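Local coordinates for glycosyl hydrolase family 2, TIM barrel domain protein (Parabacteroides merdae ATCC 43184, PDB 6DXU) that probably hydrolyses beta-glucuronides, acting as a beta-glucuronidase of glycoside hydrolase family 2 in a human gut bacterium, at residues 78-82 / 606-610; 85-89 / 180-186; 332-336 / 594-598; 615-619 / 783-787. All coordinates share one frame; numbering follows the deposited sequence.

The four contacts illustrate how a multidomain glycosidase is stitched together by loops that meet round its barrel. The centre of contact 1 is about 11 Å from that of each of the others. Ser597 of contact 3 joins three of them, its OG bonded to Tyr608 O (2.9 Å) in contact 1 and Asn185 ND2 (2.8 Å) in contact 2. Contacts 3 and 4, centres about 10 Å apart, share the salt bridge of Asp335 OD2 with Arg617 NE (2.8 Å). Contacts 2 and 4 do not touch. The bicine in the pocket that includes Arg523, Asn604, Pro605 and Gln793 lies about 8 Å from the side chain of Pro607 and about 11 Å from that of Ser786.

Contact 1: 78-82 / 606-610; sequences DAVDP and VPYVN. With NA (sodium ion), chain N.
Tyr608 lies with its ring under the loop 78-82, and the closest fit of the contact is at the root of this side chain, where Ala79 O comes within 3.3 Å of Tyr608 CB. Here the sugar-binding domain meets a type II beta turn running from Val606 to Val609, with Pro607 and Tyr608 at its corners. With CG anti to its own carbonyl carbon (chi1 -65°), the tyrosine sends its ring along the loop beneath a sodium ion, which sits 3.3 Å above one ring face, toward the rim. The ion is bound by Asp78 O at 2.7 Å, Asp81 O at 2.8 Å, a water and Val84 O. Beside this, Val80 CG1 packs obliquely on Val609 CG2 at 3.7 Å.

Toward Pro82 water enters the interface. Pro82 CB rests on Pro607 CB at 4.0 Å, but no direct hydrogen bond crosses; one water instead gives hydrogen bonds to Val80 O and Pro607 O, while a second links Pro82 O to the hydroxyl of Tyr608, 2.6 Å from OH and in the ring plane. Were Tyr608 an alanine, the sodium would probably lose the aromatic face against it, and the second water its hydroxyl partner. Carbonyl oxygens thus crowd this interface with no donor from the other segment, and cation and waters are likely to offset their mutual repulsion.

Contact 2: 85-89 / 180-186; sequences NYYEG and DLADFNI
Tyr86 points its ring end-on at the backbone of Ile186, whose N-H meets the phenolic OH at 3.0 Å in a fairly straight bond (162°). The ring is gripped on both faces. Over the centre of one, 3.5 Å above the plane, stands Asn185 OD1, the amide running past the tyrosine in the opposite direction; its ND2 turns away to Ser597 OG. Against the other face lies Glu88 CG, from the tyrosine's own segment. Tyr86 takes this place because its CG sits between the backbone N and the carbonyl carbon (chi1 81°). Both segments are loops of the sugar-binding domain, a jelly-roll-like beta-sandwich in family 2 enzymes: the loop 85-89 leads into strand 90-97, while the loop 180-186 comes after strand 162-169, its antiparallel neighbour, so both loops lie at the same end of the sheet.

Beyond the ring, Glu88 extends past its CG alongside Asp180, which comes from the opposite direction, their carboxylate planes turned 64° apart. Glu88 OE2 is only 2.6 Å from Asp180 OD1, a separation at which one of the acids probably holds a proton. Glu88 OE1 is paired with Arg172. A water in the plane of the tyrosine ring, 2.6 Å from Tyr86 OH, donates to Asp180 OD1. The side chain of Asp180 is itself about 4 Å from a sodium ion, whose site is made by Asp173, Met176 and Pro178.

Contact 3: 332-336 / 594-598; sequences RHEDH and KDFST
Asp335 and Lys594 meet at the C-terminal end of the TIM barrel, in the loops that follow its first and last strands, 323-331 and 587-589. Bent at its third torsion (chi3 80°), the lysine brings NZ to Asp335 O at 2.8 Å, in the carbonyl plane, and to His336 ND1 at 2.9 Å, in the plane of the imidazole. A methionine in place of Lys594 would probably leave both acceptors without their donor and take from Glu351 one of its two basic partners, leaving it Arg332. The carboxylate of Asp335 reaches the other way: OD2, already a partner of Arg617, takes the N-H of Ser597 at 2.8 Å, from 38° above its own plane, while OD1 bonds to Tyr187. Between these polar grips His333 lays an edge on Phe596 in an edge-to-face pair, CD2 3.3 Å above the centre of the ring, the planes 51° apart. A water further joins His333 N to Lys594 O. Helix 345-357 supplies Glu351 to both Lys594 and Arg332, and strand 596-597 pairs antiparallel with strand 609-610.

Contact 4: 615-619 / 783-787; sequences VERDF and LGTST
Arg617 turns its CG anti to the backbone N (chi1 -164°) and runs extended from CG to NE, which carries its guanidinium to the carbonyl of Leu783; Thr785 tucks OG1 between its N and carbonyl carbon, directing CG2 at the backbone and carboxylate of Asp618, whose OD1 is hydrogen-bonded to Thr620 OG1. Arg617 NH1 donates to Leu783 O at 2.9 Å in a bent bond, the N-H...O angle 145°. The oxygen lies near the guanidinium plane, yet the donor stands 70° out of the carbonyl plane, so the arginine comes down on the peptide from above. Gly784, with a positive phi and no side chain, leaves room for it there. NE of the same group turns to Asp335 in the barrel loop 332-336.

Thr785 CG2 is a small apolar knob, 3.8 Å from both Asp618 N and Asp618 CG and crossing that side chain at about a right angle. Glu616 also crosses Thr785 at about a right angle, OE1 3.9 Å from Thr785 CB. The turn that presents Glu616, Arg617 and Asp618 is a type I beta turn from Glu616 to Phe619, closed by Phe619 N to Glu616 O; it meets a loop of the C-terminal domain between strands 778-780 and 791-793.

One water donates to Glu616 OE1 at 2.7 Å and accepts from Ser786 N at 2.9 Å, and another accepts from Arg617 N and donates to Gly784 O. Most of the polar links between the two loops thus run through water, and the buried charge of Arg617 is probably balanced by Asp335.

Contact 1: 78-82 / 606-610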
loop_
_atom_site.group_PDB
_atom_site.type_symbol
_atom_site.label_atom_id
_atom_site.label_comp_id
_atom_site.label_asym_id
_atom_site.label_seq_id
_atom_site.Cartn_x
_atom_site.Cartn_y
_atom_site.Cartn_z
ATOM N N ASP D 78 14.587 -34.362 1.075
ATOM C CA ASP D 78 13.257 -34.568 1.633
ATOM C C ASP D 78 12.185 -34.801 0.567
ATOM O O ASP D 78 11.077 -35.227 0.919
ATOM C CB ASP D 78 12.865 -33.407 2.574
ATOM C CG ASP D 78 12.556 -32.078 1.852
ATOM O OD1 ASP D 78 12.607 -31.966 0.611
ATOM O OD2 ASP D 78 12.227 -31.114 2.577
ATOM N N ALA D 79 12.480 -34.573 -0.718
ATOM C CA ALA D 79 11.484 -34.878 -1.748
ATOM C C ALA D 79 11.193 -36.374 -1.808
ATOM O O ALA D 79 10.045 -36.780 -2.005
ATOM C CB ALA D 79 11.944 -34.373 -3.113
ATOM N N VAL D 80 12.215 -37.211 -1.632
ATOM C CA VAL D 80 12.025 -38.659 -1.696
ATOM C C VAL D 80 12.092 -39.322 -0.335
ATOM O O VAL D 80 11.773 -40.519 -0.235
ATOM C CB VAL D 80 13.035 -39.329 -2.658
ATOM C CG1 VAL D 80 12.783 -38.881 -4.089
ATOM C CG2 VAL D 80 14.480 -39.033 -2.247
ATOM N N ASP D 81 12.456 -38.596 0.714
ATOM C CA ASP D 81 12.412 -39.187 2.042
ATOM C C ASP D 81 11.008 -39.703 2.302
ATOM O O ASP D 81 10.036 -38.943 2.176
ATOM C CB ASP D 81 12.805 -38.195 3.132
ATOM C CG ASP D 81 12.925 -38.875 4.497
ATOM O OD1 ASP D 81 11.880 -39.146 5.122
ATOM O OD2 ASP D 81 14.062 -39.215 4.895
ATOM N N PRO D 82 10.851 -40.979 2.657
ATOM C CA PRO D 82 9.505 -41.564 2.707
ATOM C C PRO D 82 8.644 -41.077 3.864
ATOM O O PRO D 82 7.437 -41.351 3.854
ATOM C CB PRO D 82 9.787 -43.072 2.836
ATOM C CG PRO D 82 11.124 -43.136 3.557
ATOM C CD PRO D 82 11.906 -41.973 2.942
ATOM N N VAL D 606 9.150 -47.234 -5.105
ATOM C CA VAL D 606 10.037 -46.225 -4.539
ATOM C C VAL D 606 9.155 -45.039 -4.118
ATOM O O VAL D 606 8.586 -44.373 -4.996
ATOM C CB VAL D 606 11.121 -45.780 -5.524
ATOM C CG1 VAL D 606 11.917 -44.620 -4.927
ATOM C CG2 VAL D 606 12.061 -46.980 -5.876
ATOM N N PRO D 607 8.996 -44.784 -2.822
ATOM C CA PRO D 607 8.101 -43.696 -2.400
ATOM C C PRO D 607 8.477 -42.368 -3.046
ATOM O O PRO D 607 9.657 -42.028 -3.164
ATOM C CB PRO D 607 8.295 -43.652 -0.873
ATOM C CG PRO D 607 8.668 -45.077 -0.504
ATOM C CD PRO D 607 9.502 -45.579 -1.682
ATOM N N TYR D 608 7.450 -41.628 -3.484
ATOM C CA TYR D 608 7.600 -40.260 -4.002
ATOM C C TYR D 608 8.426 -40.192 -5.281
ATOM O O TYR D 608 9.081 -39.177 -5.558
ATOM C CB TYR D 608 8.195 -39.327 -2.945
ATOM C CG TYR D 608 7.305 -39.135 -1.744
ATOM C CD1 TYR D 608 6.147 -38.377 -1.826
ATOM C CD2 TYR D 608 7.635 -39.710 -0.518
ATOM C CE1 TYR D 608 5.331 -38.180 -0.713
ATOM C CE2 TYR D 608 6.829 -39.525 0.600
ATOM C CZ TYR D 608 5.685 -38.764 0.497
ATOM O OH TYR D 608 4.903 -38.579 1.609
ATOM N N VAL D 609 8.397 -41.247 -6.090
ATOM C CA VAL D 609 9.079 -41.244 -7.381
ATOM C C VAL D 609 8.112 -41.755 -8.433
ATOM O O VAL D 609 7.466 -42.793 -8.246
ATOM C CB VAL D 609 10.374 -42.082 -7.360
ATOM C CG1 VAL D 609 10.949 -42.236 -8.782
ATOM C CG2 VAL D 609 11.420 -41.410 -6.454
ATOM N N ASN D 610 7.971 -40.994 -9.510
ATOM C CA ASN D 610 7.263 -41.451 -10.695
ATOM C C ASN D 610 8.217 -42.385 -11.429
ATOM O O ASN D 610 9.267 -41.947 -11.907
ATOM C CB ASN D 610 6.854 -40.258 -11.558
ATOM C CG ASN D 610 6.037 -40.665 -12.785
ATOM O OD1 ASN D 610 6.365 -41.638 -13.476
ATOM N ND2 ASN D 610 4.982 -39.904 -13.075
HETATM NA NA NA N . 8.858 -36.836 0.828
HETATM O O HOH W 1 11.830 -42.738 -1.604
HETATM O O HOH W 2 5.039 -39.847 3.880
HETATM O O HOH W 3 7.056 -35.066 -0.378
#

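Contact 2: 85-89 / 180-186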
loop_
_atom_site.group_PDB
_atom_site.type_symbol
_atom_site.label_atom_id
_atom_site.label_comp_id
_atom_site.label_asym_id
_atom_site.label_seq_id
_atom_site.Cartn_x
_atom_site.Cartn_y
_atom_site.Cartn_z
ATOM N N ASN D 85 6.660 -34.720 4.314
ATOM C CA ASN D 85 6.257 -33.859 3.205
ATOM C C ASN D 85 7.444 -32.985 2.816
ATOM O O ASN D 85 8.075 -32.371 3.687
ATOM C CB ASN D 85 5.096 -32.935 3.623
ATOM C CG ASN D 85 3.927 -33.667 4.254
ATOM O OD1 ASN D 85 3.408 -34.619 3.683
ATOM N ND2 ASN D 85 3.468 -33.181 5.431
ATOM N N TYR D 86 7.743 -32.895 1.521
ATOM C CA TYR D 86 8.876 -32.075 1.107
ATOM C C TYR D 86 8.658 -30.610 1.485
ATOM O O TYR D 86 7.532 -30.113 1.542
ATOM C CB TYR D 86 9.141 -32.214 -0.397
ATOM C CG TYR D 86 8.292 -31.411 -1.367
ATOM C CD1 TYR D 86 6.933 -31.670 -1.542
ATOM C CD2 TYR D 86 8.881 -30.433 -2.180
ATOM C CE1 TYR D 86 6.164 -30.923 -2.475
ATOM C CE2 TYR D 86 8.142 -29.714 -3.113
ATOM C CZ TYR D 86 6.787 -29.963 -3.266
ATOM O OH TYR D 86 6.073 -29.238 -4.206
ATOM N N TYR D 87 9.763 -29.920 1.752
ATOM C CA TYR D 87 9.703 -28.568 2.288
ATOM C C TYR D 87 9.304 -27.576 1.206
ATOM O O TYR D 87 9.972 -27.475 0.170
ATOM C CB TYR D 87 11.056 -28.174 2.870
ATOM C CG TYR D 87 11.093 -26.756 3.404
ATOM C CD1 TYR D 87 10.395 -26.403 4.559
ATOM C CD2 TYR D 87 11.840 -25.768 2.758
ATOM C CE1 TYR D 87 10.448 -25.100 5.056
ATOM C CE2 TYR D 87 11.895 -24.466 3.243
ATOM C CZ TYR D 87 11.193 -24.141 4.393
ATOM O OH TYR D 87 11.249 -22.852 4.880
ATOM N N GLU D 88 8.243 -26.822 1.468
ATOM C CA GLU D 88 7.811 -25.711 0.630
ATOM C C GLU D 88 7.769 -24.477 1.525
ATOM O O GLU D 88 6.840 -24.298 2.320
ATOM C CB GLU D 88 6.460 -26.020 -0.004
ATOM C CG GLU D 88 6.543 -27.125 -1.071
ATOM C CD GLU D 88 5.209 -27.340 -1.770
ATOM O OE1 GLU D 88 4.388 -28.159 -1.280
ATOM O OE2 GLU D 88 4.981 -26.656 -2.787
ATOM N N GLY D 89 8.779 -23.623 1.414
ATOM C CA GLY D 89 8.876 -22.492 2.302
ATOM C C GLY D 89 10.100 -21.671 1.960
ATOM O O GLY D 89 10.752 -21.889 0.938
ATOM N N ASP D 180 0.302 -26.905 -7.071
ATOM C CA ASP D 180 0.672 -28.044 -6.237
ATOM C C ASP D 180 -0.144 -29.289 -6.547
ATOM O O ASP D 180 0.133 -30.346 -5.978
ATOM C CB ASP D 180 0.529 -27.679 -4.743
ATOM C CG ASP D 180 1.692 -26.815 -4.248
ATOM O OD1 ASP D 180 2.825 -27.338 -4.162
ATOM O OD2 ASP D 180 1.485 -25.616 -3.989
ATOM N N LEU D 181 -1.157 -29.199 -7.410
ATOM C CA LEU D 181 -1.800 -30.422 -7.882
ATOM C C LEU D 181 -0.928 -31.176 -8.875
ATOM O O LEU D 181 -1.225 -32.330 -9.197
ATOM C CB LEU D 181 -3.147 -30.095 -8.533
ATOM C CG LEU D 181 -4.157 -29.410 -7.604
ATOM C CD1 LEU D 181 -5.388 -28.961 -8.383
ATOM C CD2 LEU D 181 -4.565 -30.334 -6.479
ATOM N N ALA D 182 0.126 -30.546 -9.372
ATOM C CA ALA D 182 0.945 -31.147 -10.410
ATOM C C ALA D 182 1.715 -32.348 -9.865
ATOM O O ALA D 182 1.968 -32.472 -8.658
ATOM C CB ALA D 182 1.914 -30.116 -10.995
ATOM N N ASP D 183 2.059 -33.251 -10.783
ATOM C CA ASP D 183 2.779 -34.503 -10.516
ATOM C C ASP D 183 4.290 -34.306 -10.536
ATOM O O ASP D 183 5.024 -35.111 -11.116
ATOM C CB ASP D 183 2.337 -35.554 -11.538
ATOM C CG ASP D 183 2.860 -36.976 -11.231
ATOM O OD1 ASP D 183 3.023 -37.346 -10.042
ATOM O OD2 ASP D 183 3.119 -37.722 -12.202
ATOM N N PHE D 184 4.787 -33.226 -9.931
ATOM C CA PHE D 184 6.225 -33.023 -9.778
ATOM C C PHE D 184 6.431 -32.048 -8.630
ATOM O O PHE D 184 5.513 -31.320 -8.246
ATOM C CB PHE D 184 6.900 -32.518 -11.072
ATOM C CG PHE D 184 6.422 -31.154 -11.554
ATOM C CD1 PHE D 184 5.323 -31.045 -12.397
ATOM C CD2 PHE D 184 7.096 -29.995 -11.192
ATOM C CE1 PHE D 184 4.894 -29.807 -12.851
ATOM C CE2 PHE D 184 6.663 -28.736 -11.636
ATOM C CZ PHE D 184 5.560 -28.649 -12.463
ATOM N N ASN D 185 7.636 -32.058 -8.071
ATOM C CA ASN D 185 7.955 -31.166 -6.966
ATOM C C ASN D 185 8.162 -29.749 -7.463
ATOM O O ASN D 185 8.873 -29.524 -8.450
ATOM C CB ASN D 185 9.221 -31.618 -6.248
ATOM C CG ASN D 185 9.059 -32.967 -5.604
ATOM O OD1 ASN D 185 8.239 -33.138 -4.717
ATOM N ND2 ASN D 185 9.839 -33.928 -6.049
ATOM N N ILE D 186 7.573 -28.798 -6.743
ATOM C CA ILE D 186 7.801 -27.373 -6.987
ATOM C C ILE D 186 8.976 -26.994 -6.096
ATOM O O ILE D 186 8.821 -26.586 -4.936
ATOM C CB ILE D 186 6.554 -26.543 -6.713
ATOM C CG1 ILE D 186 5.394 -27.116 -7.531
ATOM C CG2 ILE D 186 6.795 -25.070 -7.101
ATOM C CD1 ILE D 186 4.070 -26.415 -7.261
HETATM O O HOH W 4 3.570 -29.856 -4.480
#

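Contact 3: 332-336 / 594-598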
loop_
_atom_site.group_PDB
_atom_site.type_symbol
_atom_site.label_atom_id
_atom_site.label_comp_id
_atom_site.label_asym_id
_atom_site.label_seq_id
_atom_site.Cartn_x
_atom_site.Cartn_y
_atom_site.Cartn_z
ATOM N N ARG D 332 11.688 -34.815 -20.063
ATOM C CA ARG D 332 12.552 -34.853 -18.896
ATOM C C ARG D 332 12.091 -33.802 -17.898
ATOM O O ARG D 332 11.527 -32.769 -18.271
ATOM C CB ARG D 332 14.027 -34.648 -19.275
ATOM C CG ARG D 332 14.419 -33.207 -19.556
ATOM C CD ARG D 332 15.905 -33.065 -19.895
ATOM N NE ARG D 332 16.804 -33.431 -18.786
ATOM C CZ ARG D 332 17.217 -32.597 -17.828
ATOM N NH1 ARG D 332 16.808 -31.327 -17.800
ATOM N NH2 ARG D 332 18.057 -33.029 -16.892
ATOM N N HIS D 333 12.289 -34.113 -16.624
ATOM C CA HIS D 333 12.235 -33.138 -15.546
ATOM C C HIS D 333 13.656 -32.777 -15.121
ATOM O O HIS D 333 14.595 -33.570 -15.277
ATOM C CB HIS D 333 11.451 -33.690 -14.347
ATOM C CG HIS D 333 9.986 -33.381 -14.386
ATOM N ND1 HIS D 333 9.495 -32.094 -14.316
ATOM C CD2 HIS D 333 8.905 -34.192 -14.475
ATOM C CE1 HIS D 333 8.174 -32.127 -14.360
ATOM N NE2 HIS D 333 7.791 -33.389 -14.458
ATOM N N GLU D 334 13.818 -31.561 -14.606
ATOM C CA GLU D 334 15.080 -31.172 -13.981
ATOM C C GLU D 334 15.058 -31.732 -12.573
ATOM O O GLU D 334 14.578 -31.096 -11.629
ATOM C CB GLU D 334 15.268 -29.662 -13.982
ATOM C CG GLU D 334 15.434 -29.077 -15.357
ATOM C CD GLU D 334 15.858 -27.614 -15.317
ATOM O OE1 GLU D 334 16.286 -27.100 -16.362
ATOM O OE2 GLU D 334 15.814 -26.995 -14.235
ATOM N N ASP D 335 15.566 -32.952 -12.437
ATOM C CA ASP D 335 15.534 -33.685 -11.176
ATOM C C ASP D 335 16.531 -34.824 -11.286
ATOM O O ASP D 335 16.634 -35.443 -12.347
ATOM C CB ASP D 335 14.126 -34.223 -10.894
ATOM C CG ASP D 335 14.030 -34.973 -9.579
ATOM O OD1 ASP D 335 14.404 -34.396 -8.536
ATOM O OD2 ASP D 335 13.529 -36.122 -9.583
ATOM N N HIS D 336 17.292 -35.071 -10.213
ATOM C CA HIS D 336 18.299 -36.129 -10.258
ATOM C C HIS D 336 18.594 -36.658 -8.856
ATOM O O HIS D 336 18.392 -35.974 -7.846
ATOM C CB HIS D 336 19.599 -35.644 -10.917
ATOM C CG HIS D 336 20.539 -36.759 -11.277
ATOM N ND1 HIS D 336 20.338 -37.572 -12.371
ATOM C CD2 HIS D 336 21.668 -37.210 -10.677
ATOM C CE1 HIS D 336 21.304 -38.474 -12.436
ATOM N NE2 HIS D 336 22.125 -38.278 -11.418
ATOM N N LYS D 594 13.566 -40.326 -17.622
ATOM C CA LYS D 594 14.214 -40.718 -16.377
ATOM C C LYS D 594 13.244 -40.602 -15.211
ATOM O O LYS D 594 12.497 -39.617 -15.115
ATOM C CB LYS D 594 15.460 -39.852 -16.123
ATOM C CG LYS D 594 16.279 -40.255 -14.904
ATOM C CD LYS D 594 17.480 -39.343 -14.726
ATOM C CE LYS D 594 17.039 -38.018 -14.060
ATOM N NZ LYS D 594 18.109 -36.959 -14.121
ATOM N N ASP D 595 13.254 -41.614 -14.326
ATOM C CA ASP D 595 12.495 -41.532 -13.071
ATOM C C ASP D 595 12.736 -40.186 -12.399
ATOM O O ASP D 595 13.870 -39.693 -12.370
ATOM C CB ASP D 595 12.923 -42.641 -12.094
ATOM C CG ASP D 595 12.438 -44.043 -12.492
ATOM O OD1 ASP D 595 11.667 -44.207 -13.468
ATOM O OD2 ASP D 595 12.847 -44.996 -11.794
ATOM N N PHE D 596 11.675 -39.606 -11.824
ATOM C CA PHE D 596 11.773 -38.321 -11.149
ATOM C C PHE D 596 10.836 -38.304 -9.951
ATOM O O PHE D 596 9.851 -39.045 -9.886
ATOM C CB PHE D 596 11.425 -37.155 -12.082
ATOM C CG PHE D 596 10.001 -37.169 -12.537
ATOM C CD1 PHE D 596 9.017 -36.484 -11.833
ATOM C CD2 PHE D 596 9.640 -37.894 -13.659
ATOM C CE1 PHE D 596 7.697 -36.510 -12.254
ATOM C CE2 PHE D 596 8.324 -37.943 -14.083
ATOM C CZ PHE D 596 7.345 -37.231 -13.377
ATOM N N SER D 597 11.146 -37.427 -9.003
ATOM C CA SER D 597 10.382 -37.364 -7.765
ATOM C C SER D 597 9.092 -36.567 -7.929
ATOM O O SER D 597 9.027 -35.587 -8.674
ATOM C CB SER D 597 11.229 -36.759 -6.643
ATOM O OG SER D 597 10.442 -36.592 -5.464
ATOM N N THR D 598 8.049 -37.006 -7.222
ATOM C CA THR D 598 6.759 -36.333 -7.225
ATOM C C THR D 598 6.130 -36.406 -5.836
ATOM O O THR D 598 6.177 -37.467 -5.178
ATOM C CB THR D 598 5.805 -36.941 -8.273
ATOM O OG1 THR D 598 4.492 -36.428 -8.064
ATOM C CG2 THR D 598 5.762 -38.460 -8.168
HETATM O O HOH W 5 13.048 -37.071 -16.394
#

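Contact 4: 615-619 / 783-787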
loop_
_atom_site.group_PDB
_atom_site.type_symbol
_atom_site.label_atom_id
_atom_site.label_comp_id
_atom_site.label_asym_id
_atom_site.label_seq_id
_atom_site.Cartn_x
_atom_site.Cartn_y
_atom_site.Cartn_z
ATOM N N VAL D 615 15.071 -44.869 -17.632
ATOM C CA VAL D 615 16.340 -44.728 -16.941
ATOM C C VAL D 615 16.026 -44.428 -15.484
ATOM O O VAL D 615 15.062 -43.710 -15.188
ATOM C CB VAL D 615 17.184 -43.608 -17.586
ATOM C CG1 VAL D 615 18.459 -43.392 -16.810
ATOM C CG2 VAL D 615 17.489 -43.966 -19.062
ATOM N N GLU D 616 16.815 -45.001 -14.570
ATOM C CA GLU D 616 16.628 -44.713 -13.153
ATOM C C GLU D 616 17.120 -43.303 -12.828
ATOM O O GLU D 616 17.879 -42.687 -13.583
ATOM C CB GLU D 616 17.384 -45.729 -12.281
ATOM C CG GLU D 616 16.976 -47.212 -12.500
ATOM C CD GLU D 616 17.724 -48.149 -11.552
ATOM O OE1 GLU D 616 17.635 -47.933 -10.325
ATOM O OE2 GLU D 616 18.417 -49.075 -12.028
ATOM N N ARG D 617 16.707 -42.813 -11.659
ATOM C CA ARG D 617 16.963 -41.431 -11.271
ATOM C C ARG D 617 18.449 -41.140 -11.089
ATOM O O ARG D 617 18.830 -39.965 -11.005
ATOM C CB ARG D 617 16.160 -41.113 -9.992
ATOM C CG ARG D 617 16.000 -39.637 -9.674
ATOM C CD ARG D 617 14.989 -39.432 -8.535
ATOM N NE ARG D 617 14.865 -38.036 -8.112
ATOM C CZ ARG D 617 15.321 -37.569 -6.950
ATOM N NH1 ARG D 617 15.936 -38.385 -6.086
ATOM N NH2 ARG D 617 15.158 -36.283 -6.649
ATOM N N ASP D 618 19.299 -42.175 -11.063
ATOM C CA ASP D 618 20.741 -42.011 -10.957
ATOM C C ASP D 618 21.474 -42.288 -12.274
ATOM O O ASP D 618 22.701 -42.452 -12.265
ATOM C CB ASP D 618 21.282 -42.920 -9.849
ATOM C CG ASP D 618 21.153 -44.404 -10.186
ATOM O OD1 ASP D 618 20.600 -44.758 -11.259
ATOM O OD2 ASP D 618 21.587 -45.222 -9.354
ATOM N N PHE D 619 20.755 -42.356 -13.393
ATOM C CA PHE D 619 21.240 -42.613 -14.764
ATOM C C PHE D 619 21.368 -44.105 -15.091
ATOM O O PHE D 619 21.782 -44.427 -16.217
ATOM C CB PHE D 619 22.589 -41.938 -15.093
ATOM C CG PHE D 619 22.515 -40.441 -15.197
ATOM C CD1 PHE D 619 21.407 -39.832 -15.769
ATOM C CD2 PHE D 619 23.559 -39.646 -14.740
ATOM C CE1 PHE D 619 21.328 -38.441 -15.879
ATOM C CE2 PHE D 619 23.498 -38.254 -14.849
ATOM C CZ PHE D 619 22.384 -37.651 -15.424
ATOM N N LEU D 783 17.889 -41.569 -2.549
ATOM C CA LEU D 783 18.269 -41.286 -3.927
ATOM C C LEU D 783 17.091 -41.376 -4.886
ATOM O O LEU D 783 17.215 -40.955 -6.042
ATOM C CB LEU D 783 19.370 -42.248 -4.390
ATOM C CG LEU D 783 20.669 -42.238 -3.582
ATOM C CD1 LEU D 783 21.706 -43.125 -4.250
ATOM C CD2 LEU D 783 21.185 -40.804 -3.381
ATOM N N GLY D 784 15.959 -41.914 -4.447
ATOM C CA GLY D 784 14.843 -42.100 -5.359
ATOM C C GLY D 784 15.048 -43.220 -6.357
ATOM O O GLY D 784 14.495 -43.168 -7.462
ATOM N N THR D 785 15.850 -44.222 -6.004
ATOM C CA THR D 785 16.094 -45.389 -6.841
ATOM C C THR D 785 15.791 -46.646 -6.037
ATOM O O THR D 785 15.796 -46.633 -4.807
ATOM C CB THR D 785 17.541 -45.469 -7.319
ATOM O OG1 THR D 785 18.395 -45.606 -6.171
ATOM C CG2 THR D 785 17.939 -44.212 -8.149
ATOM N N SER D 786 15.536 -47.746 -6.745
ATOM C CA SER D 786 15.197 -48.980 -6.044
ATOM C C SER D 786 16.376 -49.561 -5.261
ATOM O O SER D 786 16.152 -50.441 -4.420
ATOM C CB SER D 786 14.651 -50.022 -7.022
ATOM O OG SER D 786 15.611 -50.337 -8.005
ATOM N N THR D 787 17.609 -49.112 -5.513
ATOM C CA THR D 787 18.756 -49.536 -4.711
ATOM C C THR D 787 19.327 -48.400 -3.866
ATOM O O THR D 787 20.425 -48.538 -3.312
ATOM C CB THR D 787 19.859 -50.135 -5.592
ATOM O OG1 THR D 787 20.273 -49.175 -6.572
ATOM C CG2 THR D 787 19.353 -51.402 -6.300
HETATM O O HOH W 6 15.170 -47.066 -9.493
HETATM O O HOH W 7 17.946 -49.760 -8.738
HETATM O O HOH W 8 14.765 -44.411 -10.066
HETATM O O HOH W 9 20.917 -46.659 -6.444
#